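Trans-2-enoyl-CoA reductase [NADH] (Treponema denticola ATCC 35405, PDB 4GGO) catalyses the NADH-dependent reduction of the carbon-carbon double bond of trans-2-enoyl-CoA substrates such as crotonyl-CoA, a step of fatty acid biosynthesis. Local coordinates at residues Ala19-Cys24 with Gly96-Leu101; Leu56-Gly61 with Gly80-Lys85. All coordinates share one frame; numbering follows the deposited sequence.

Contact 1 (Ala19-Cys24 with Gly96-Leu101); sequences AHPQGC and GWYNNL
The phenol ring of Tyr98 lies against Pro21, the first residue of helix 21-38. Proline ring and phenol extend in the same direction, flank to flank. Pro21 CA stands over one face of the ring, 4.2 Å from its centroid and 21° off the normal, a CH-pi contact displaced toward the rim. Pro21 CB comes within 3.9 Å of Tyr98 CE1, and CG of the proline continues along that same part of the ring toward CZ. Tyr98 CG sits anti to its own carbonyl carbon (chi1 -59°), on the side of the backbone that faces helix 21-38. On the opposite face Trp97 CE3 lies 3.6 Å above the ring plane, toward the rim, so the ring has a neighbour on both faces. Ala19 CB adds an oblique apolar contact, 4.3 Å from Tyr98 CE2.

One turn further on, Cys24 CB packs on Tyr98 CB at 3.8 Å and meets Asn99 OD1 at 3.3 Å. The amide nitrogen of Asn99 is turned elsewhere, donating to the backbone oxygen of Ser59. His20 caps the start of helix 21-38: its ND1 accepts from Gly23 N at 3.3 Å, the donor lying in the imidazole plane.

The contact is buried and joins the N-terminal end of helix 21-38 to the early turns of helix 95-110. Tyr98 OH ties this pair to the C-terminal tail through Phe398 O, and on another side of helix 95-110 Trp97 and Asn100 reach strand 114-118, at the edge of the parallel sheet.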
ATOM      1  N   ALA A  19      -0.777  18.771   2.692  1.00 35.40           N
ATOM      2  CA  ALA A  19       0.473  18.020   2.692  1.00 36.34           C
ATOM      3  C   ALA A  19       1.682  18.947   2.748  1.00 38.86           C
ATOM      4  O   ALA A  19       1.646  20.062   2.228  1.00 39.30           O
ATOM      5  CB  ALA A  19       0.550  17.120   1.468  1.00 31.27           C
ATOM      6  N   HIS A  20       2.749  18.477   3.385  1.00 30.92           N
ATOM      7  CA  HIS A  20       3.984  19.243   3.483  1.00 32.27           C
ATOM      8  C   HIS A  20       4.976  18.754   2.433  1.00 32.69           C
ATOM      9  O   HIS A  20       5.422  17.609   2.486  1.00 31.45           O
ATOM     10  CB  HIS A  20       4.582  19.104   4.884  1.00 32.86           C
ATOM     11  CG  HIS A  20       5.497  20.225   5.266  1.00 39.66           C
ATOM     12  ND1 HIS A  20       6.827  20.259   4.902  1.00 37.35           N
ATOM     13  CD2 HIS A  20       5.276  21.351   5.985  1.00 37.76           C
ATOM     14  CE1 HIS A  20       7.384  21.358   5.379  1.00 42.57           C
ATOM     15  NE2 HIS A  20       6.465  22.037   6.040  1.00 44.32           N
ATOM     16  N   PRO A  21       5.316  19.623   1.467  1.00 31.99           N
ATOM     17  CA  PRO A  21       6.183  19.276   0.334  1.00 34.79           C
ATOM     18  C   PRO A  21       7.544  18.726   0.756  1.00 32.61           C
ATOM     19  O   PRO A  21       7.958  17.679   0.259  1.00 33.55           O
ATOM     20  CB  PRO A  21       6.359  20.613  -0.393  1.00 37.05           C
ATOM     21  CG  PRO A  21       5.144  21.395  -0.030  1.00 37.45           C
ATOM     22  CD  PRO A  21       4.839  21.014   1.387  1.00 35.74           C
ATOM     23  N   GLN A  22       8.227  19.422   1.659  1.00 33.83           N
ATOM     24  CA  GLN A  22       9.552  18.997   2.101  1.00 34.74           C
ATOM     25  C   GLN A  22       9.470  17.746   2.968  1.00 33.90           C
ATOM     26  O   GLN A  22      10.353  16.890   2.923  1.00 34.98           O
ATOM     27  CB  GLN A  22      10.266  20.122   2.857  1.00 38.03           C
ATOM     28  CG  GLN A  22      10.691  21.298   1.990  1.00 42.59           C
ATOM     29  CD  GLN A  22       9.521  22.155   1.547  1.00 40.41           C
ATOM     30  OE1 GLN A  22       9.222  22.249   0.358  1.00 45.77           O
ATOM     31  NE2 GLN A  22       8.851  22.783   2.507  1.00 42.32           N
ATOM     32  N   GLY A  23       8.407  17.652   3.759  1.00 30.96           N
ATOM     33  CA  GLY A  23       8.185  16.496   4.607  1.00 27.92           C
ATOM     34  C   GLY A  23       7.987  15.232   3.795  1.00 33.88           C
ATOM     35  O   GLY A  23       8.507  14.171   4.143  1.00 33.21           O
ATOM     36  N   CYS A  24       7.228  15.346   2.708  1.00 25.61           N
ATOM     37  CA  CYS A  24       7.019  14.223   1.802  1.00 25.55           C
ATOM     38  C   CYS A  24       8.336  13.806   1.156  1.00 32.18           C
ATOM     39  O   CYS A  24       8.620  12.617   1.011  1.00 28.88           O
ATOM     40  CB  CYS A  24       5.993  14.582   0.725  1.00 29.67           C
ATOM     41  SG  CYS A  24       4.306  14.808   1.341  1.00 28.23           S
ATOM     42  N   GLY A  96       0.968  12.216  -2.738  1.00 20.31           N
ATOM     43  CA  GLY A  96       1.546  11.338  -3.738  1.00 22.12           C
ATOM     44  C   GLY A  96       2.237  12.085  -4.864  1.00 26.02           C
ATOM     45  O   GLY A  96       3.180  11.577  -5.470  1.00 22.97           O
ATOM     46  N   TRP A  97       1.763  13.295  -5.149  1.00 24.17           N
ATOM     47  CA  TRP A  97       2.364  14.132  -6.182  1.00 26.83           C
ATOM     48  C   TRP A  97       3.780  14.518  -5.776  1.00 24.36           C
ATOM     49  O   TRP A  97       4.719  14.373  -6.556  1.00 28.38           O
ATOM     50  CB  TRP A  97       1.517  15.386  -6.420  1.00 27.41           C
ATOM     51  CG  TRP A  97       1.934  16.195  -7.614  1.00 33.31           C
ATOM     52  CD1 TRP A  97       1.764  15.865  -8.927  1.00 34.52           C
ATOM     53  CD2 TRP A  97       2.574  17.479  -7.604  1.00 30.54           C
ATOM     54  NE1 TRP A  97       2.266  16.858  -9.735  1.00 35.17           N
ATOM     55  CE2 TRP A  97       2.768  17.859  -8.947  1.00 32.96           C
ATOM     56  CE3 TRP A  97       3.006  18.340  -6.590  1.00 32.63           C
ATOM     57  CZ2 TRP A  97       3.375  19.063  -9.302  1.00 38.49           C
ATOM     58  CZ3 TRP A  97       3.609  19.535  -6.946  1.00 37.10           C
ATOM     59  CH2 TRP A  97       3.786  19.885  -8.290  1.00 38.70           C
ATOM     60  N   TYR A  98       3.925  15.000  -4.546  1.00 27.71           N
ATOM     61  CA  TYR A  98       5.230  15.377  -4.018  1.00 26.25           C
ATOM     62  C   TYR A  98       6.148  14.162  -3.898  1.00 34.27           C
ATOM     63  O   TYR A  98       7.344  14.248  -4.188  1.00 28.89           O
ATOM     64  CB  TYR A  98       5.083  16.078  -2.665  1.00 25.87           C
ATOM     65  CG  TYR A  98       4.244  17.336  -2.730  1.00 33.08           C
ATOM     66  CD1 TYR A  98       4.759  18.510  -3.267  1.00 33.12           C
ATOM     67  CD2 TYR A  98       2.938  17.350  -2.259  1.00 28.24           C
ATOM     68  CE1 TYR A  98       3.997  19.662  -3.333  1.00 35.80           C
ATOM     69  CE2 TYR A  98       2.168  18.499  -2.319  1.00 36.91           C
ATOM     70  CZ  TYR A  98       2.703  19.651  -2.858  1.00 33.79           C
ATOM     71  OH  TYR A  98       1.943  20.796  -2.921  1.00 39.62           O
ATOM     72  N   ASN A  99       5.580  13.034  -3.478  1.00 29.80           N
ATOM     73  CA  ASN A  99       6.324  11.781  -3.397  1.00 26.43           C
ATOM     74  C   ASN A  99       6.908  11.376  -4.748  1.00 27.98           C
ATOM     75  O   ASN A  99       8.079  11.007  -4.839  1.00 25.95           O
ATOM     76  CB  ASN A  99       5.443  10.654  -2.853  1.00 24.56           C
ATOM     77  CG  ASN A  99       5.135  10.813  -1.376  1.00 27.09           C
ATOM     78  OD1 ASN A  99       5.787  11.584  -0.671  1.00 27.70           O
ATOM     79  ND2 ASN A  99       4.144  10.071  -0.896  1.00 22.51           N
ATOM     80  N   ASN A 100       6.087  11.448  -5.792  1.00 23.93           N
ATOM     81  CA  ASN A 100       6.539  11.130  -7.144  1.00 27.19           C
ATOM     82  C   ASN A 100       7.644  12.065  -7.624  1.00 30.33           C
ATOM     83  O   ASN A 100       8.582  11.635  -8.297  1.00 25.43           O
ATOM     84  CB  ASN A 100       5.372  11.158  -8.135  1.00 30.18           C
ATOM     85  CG  ASN A 100       4.432   9.984  -7.964  1.00 33.63           C
ATOM     86  OD1 ASN A 100       4.787   8.971  -7.362  1.00 27.41           O
ATOM     87  ND2 ASN A 100       3.223  10.111  -8.501  1.00 26.74           N
ATOM     88  N   LEU A 101       7.525  13.346  -7.283  1.00 28.20           N
ATOM     89  CA  LEU A 101       8.543  14.326  -7.641  1.00 33.42           C
ATOM     90  C   LEU A 101       9.859  13.999  -6.948  1.00 31.23           C
ATOM     91  O   LEU A 101      10.926  14.061  -7.558  1.00 29.17           O
ATOM     92  CB  LEU A 101       8.095  15.739  -7.263  1.00 32.59           C
ATOM     93  CG  LEU A 101       6.871  16.306  -7.983  1.00 37.40           C
ATOM     94  CD1 LEU A 101       6.629  17.745  -7.553  1.00 39.17           C
ATOM     95  CD2 LEU A 101       7.029  16.211  -9.493  1.00 30.61           C
TER

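Contact 2 (Leu56-Gly61 with Gly80-Lys85)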
ATOM      1  N   LEU A  56       1.756  -0.128 -10.096  1.00 25.59           N
ATOM      2  CA  LEU A  56       0.456   0.518 -10.201  1.00 21.44           C
ATOM      3  C   LEU A  56      -0.002   1.003  -8.830  1.00 26.96           C
ATOM      4  O   LEU A  56      -0.318   0.203  -7.950  1.00 27.68           O
ATOM      5  CB  LEU A  56      -0.557  -0.449 -10.809  1.00 25.94           C
ATOM      6  CG  LEU A  56      -0.107  -1.008 -12.161  1.00 31.42           C
ATOM      7  CD1 LEU A  56      -1.041  -2.101 -12.653  1.00 30.98           C
ATOM      8  CD2 LEU A  56       0.000   0.113 -13.186  1.00 30.58           C
ATOM      9  N   GLY A  57      -0.034   2.321  -8.660  1.00 25.82           N
ATOM     10  CA  GLY A  57      -0.262   2.920  -7.357  1.00 25.64           C
ATOM     11  C   GLY A  57       1.083   3.158  -6.701  1.00 27.97           C
ATOM     12  O   GLY A  57       1.363   2.644  -5.621  1.00 31.44           O
ATOM     13  N   CYS A  58       1.912   3.957  -7.364  1.00 25.01           N
ATOM     14  CA  CYS A  58       3.325   4.078  -7.022  1.00 23.02           C
ATOM     15  C   CYS A  58       3.644   5.213  -6.057  1.00 23.38           C
ATOM     16  O   CYS A  58       4.796   5.385  -5.666  1.00 23.45           O
ATOM     17  CB  CYS A  58       4.126   4.309  -8.301  1.00 23.76           C
ATOM     18  SG  CYS A  58       3.654   5.843  -9.151  1.00 24.06           S
ATOM     19  N   SER A  59       2.634   5.985  -5.673  1.00 16.34           N
ATOM     20  CA  SER A  59       2.887   7.262  -5.009  1.00 23.90           C
ATOM     21  C   SER A  59       2.852   7.225  -3.482  1.00 23.87           C
ATOM     22  O   SER A  59       3.263   8.185  -2.828  1.00 19.70           O
ATOM     23  CB  SER A  59       1.919   8.326  -5.526  1.00 22.85           C
ATOM     24  OG  SER A  59       0.593   8.051  -5.110  1.00 25.58           O
ATOM     25  N   ASN A  60       2.364   6.129  -2.912  1.00 27.27           N
ATOM     26  CA  ASN A  60       2.277   6.020  -1.459  1.00 28.96           C
ATOM     27  C   ASN A  60       2.202   4.582  -0.964  1.00 25.30           C
ATOM     28  O   ASN A  60       1.945   3.660  -1.737  1.00 21.13           O
ATOM     29  CB  ASN A  60       1.074   6.805  -0.934  1.00 27.05           C
ATOM     30  CG  ASN A  60      -0.239   6.090  -1.181  1.00 40.71           C
ATOM     31  OD1 ASN A  60      -0.716   6.012  -2.313  1.00 52.36           O
ATOM     32  ND2 ASN A  60      -0.834   5.567  -0.115  1.00 45.12           N
ATOM     33  N   GLY A  61       2.429   4.408   0.335  1.00 21.17           N
ATOM     34  CA  GLY A  61       2.285   3.117   0.983  1.00 24.81           C
ATOM     35  C   GLY A  61       3.143   2.014   0.397  1.00 19.36           C
ATOM     36  O   GLY A  61       4.320   2.214   0.099  1.00 19.31           O
ATOM     37  N   GLY A  80       6.019   4.046 -12.999  1.00 22.10           N
ATOM     38  CA  GLY A  80       5.022   4.150 -11.951  1.00 25.72           C
ATOM     39  C   GLY A  80       3.760   4.832 -12.436  1.00 30.26           C
ATOM     40  O   GLY A  80       3.816   5.778 -13.221  1.00 30.55           O
ATOM     41  N   VAL A  81       2.616   4.344 -11.968  1.00 25.00           N
ATOM     42  CA  VAL A  81       1.331   4.932 -12.310  1.00 27.52           C
ATOM     43  C   VAL A  81       0.546   5.269 -11.047  1.00 30.00           C
ATOM     44  O   VAL A  81       0.393   4.427 -10.162  1.00 26.54           O
ATOM     45  CB  VAL A  81       0.488   3.979 -13.179  1.00 28.47           C
ATOM     46  CG1 VAL A  81      -0.890   4.571 -13.428  1.00 31.50           C
ATOM     47  CG2 VAL A  81       1.196   3.691 -14.493  1.00 27.75           C
ATOM     48  N   SER A  82       0.062   6.504 -10.965  1.00 24.18           N
ATOM     49  CA  SER A  82      -0.788   6.929  -9.859  1.00 28.09           C
ATOM     50  C   SER A  82      -1.674   8.091 -10.296  1.00 27.91           C
ATOM     51  O   SER A  82      -1.386   8.759 -11.286  1.00 32.87           O
ATOM     52  CB  SER A  82       0.052   7.333  -8.647  1.00 29.75           C
ATOM     53  OG  SER A  82       0.830   8.485  -8.923  1.00 34.15           O
ATOM     54  N   PHE A  83      -2.750   8.329  -9.553  1.00 28.02           N
ATOM     55  CA  PHE A  83      -3.686   9.397  -9.882  1.00 29.26           C
ATOM     56  C   PHE A  83      -3.586  10.525  -8.859  1.00 27.12           C
ATOM     57  O   PHE A  83      -4.188  10.460  -7.788  1.00 35.93           O
ATOM     58  CB  PHE A  83      -5.115   8.853  -9.932  1.00 34.63           C
ATOM     59  CG  PHE A  83      -6.061   9.695 -10.745  1.00 36.69           C
ATOM     60  CD1 PHE A  83      -5.609  10.810 -11.434  1.00 33.22           C
ATOM     61  CD2 PHE A  83      -7.406   9.370 -10.816  1.00 37.30           C
ATOM     62  CE1 PHE A  83      -6.481  11.583 -12.183  1.00 38.67           C
ATOM     63  CE2 PHE A  83      -8.283  10.139 -11.562  1.00 35.77           C
ATOM     64  CZ  PHE A  83      -7.819  11.247 -12.246  1.00 35.07           C
ATOM     65  N   GLU A  84      -2.829  11.563  -9.198  1.00 28.69           N
ATOM     66  CA  GLU A  84      -2.581  12.660  -8.271  1.00 30.07           C
ATOM     67  C   GLU A  84      -3.242  13.957  -8.713  1.00 36.89           C
ATOM     68  O   GLU A  84      -3.734  14.071  -9.834  1.00 33.93           O
ATOM     69  CB  GLU A  84      -1.076  12.895  -8.125  1.00 33.60           C
ATOM     70  CG  GLU A  84      -0.282  11.646  -7.808  1.00 34.37           C
ATOM     71  CD  GLU A  84      -0.726  10.995  -6.520  1.00 29.29           C
ATOM     72  OE1 GLU A  84      -1.059  11.729  -5.566  1.00 31.84           O
ATOM     73  OE2 GLU A  84      -0.748   9.748  -6.463  1.00 39.96           O
ATOM     74  N   LYS A  85      -3.248  14.930  -7.810  1.00 34.74           N
ATOM     75  CA  LYS A  85      -3.611  16.298  -8.148  1.00 41.62           C
ATOM     76  C   LYS A  85      -2.356  17.152  -8.033  1.00 39.54           C
ATOM     77  O   LYS A  85      -1.729  17.200  -6.975  1.00 33.58           O
ATOM     78  CB  LYS A  85      -4.709  16.818  -7.215  1.00 37.29           C
ATOM     79  CG  LYS A  85      -6.084  16.222  -7.493  1.00 42.78           C
ATOM     80  CD  LYS A  85      -7.146  16.759  -6.543  1.00 51.84           C
ATOM     81  CE  LYS A  85      -7.162  15.995  -5.228  1.00 47.45           C
ATOM     82  NZ  LYS A  85      -8.242  16.473  -4.319  1.00 59.27           N
TER
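Ser59 reaches across to Ser82, the last residue of strand 77-82, and to Glu84 just beyond it. Its CB lies 3.6 Å from Ser82 OG and also touches the Glu84 carboxylate; its OG, set between the backbone N and the carbonyl carbon (chi1 68°), donates a short 2.6 Å hydrogen bond to Glu84 OE2. The hydroxyl arrives from above the carboxylate plane, 42° out of it. Ser82 OG, which also pairs with Asn100, gives the same oxygen a weak second bond, while Glu84 OE1 is bonded to Thr94 OG1, so both carboxylate oxygens are engaged and the group's rotation is probably restricted.

Nearer the sheet, Val81 O accepts two backbone bonds: Gly57 N at 2.6 Å, nearly in line with the carbonyl, and Cys58 N at 3.2 Å, from above the carbonyl plane. Cys58 SG lies over the strand backbone, 3.4 Å from Gly80 C, where glycine has no side chain to obstruct it. Leu56 CD2 packs on Val81 CB at 3.9 Å.

This is the nucleotide-binding corner of a Rossmann fold: residues 57-61 and Phe83 and Glu84 bind NAD, and Glu84 helps discriminate NADH from NADPH. The loop leads from strand 52-56 into helix 61-74, after which the chain enters the parallel neighbour 77-82, a beta-alpha-beta crossover; strand 114-118 flanks that strand on its other side, and helix 95-110 packs against Ser59 and Glu84.

Helix 95-110 connects the two contacts, whose centres are 12 Å apart. Its Tyr98 faces helix 21-38 in contact 1, while two asparagines of the same segment turn to contact 2: Asn99 ND2 lies 2.8 Å from Ser59 O and Asn100 ND2 lies 2.9 Å from Ser82 OG, both probable hydrogen bonds. Gly96 CA also packs 3.2 Å from Glu84 OE1. Contact 1 probably backs the NAD site as a second shell: the Asn99 side chain is about 4 Å from that of Asn60 and about 7 Å from that of Glu84. Along the chain, contact 2 is nested within the loop that contact 1 closes.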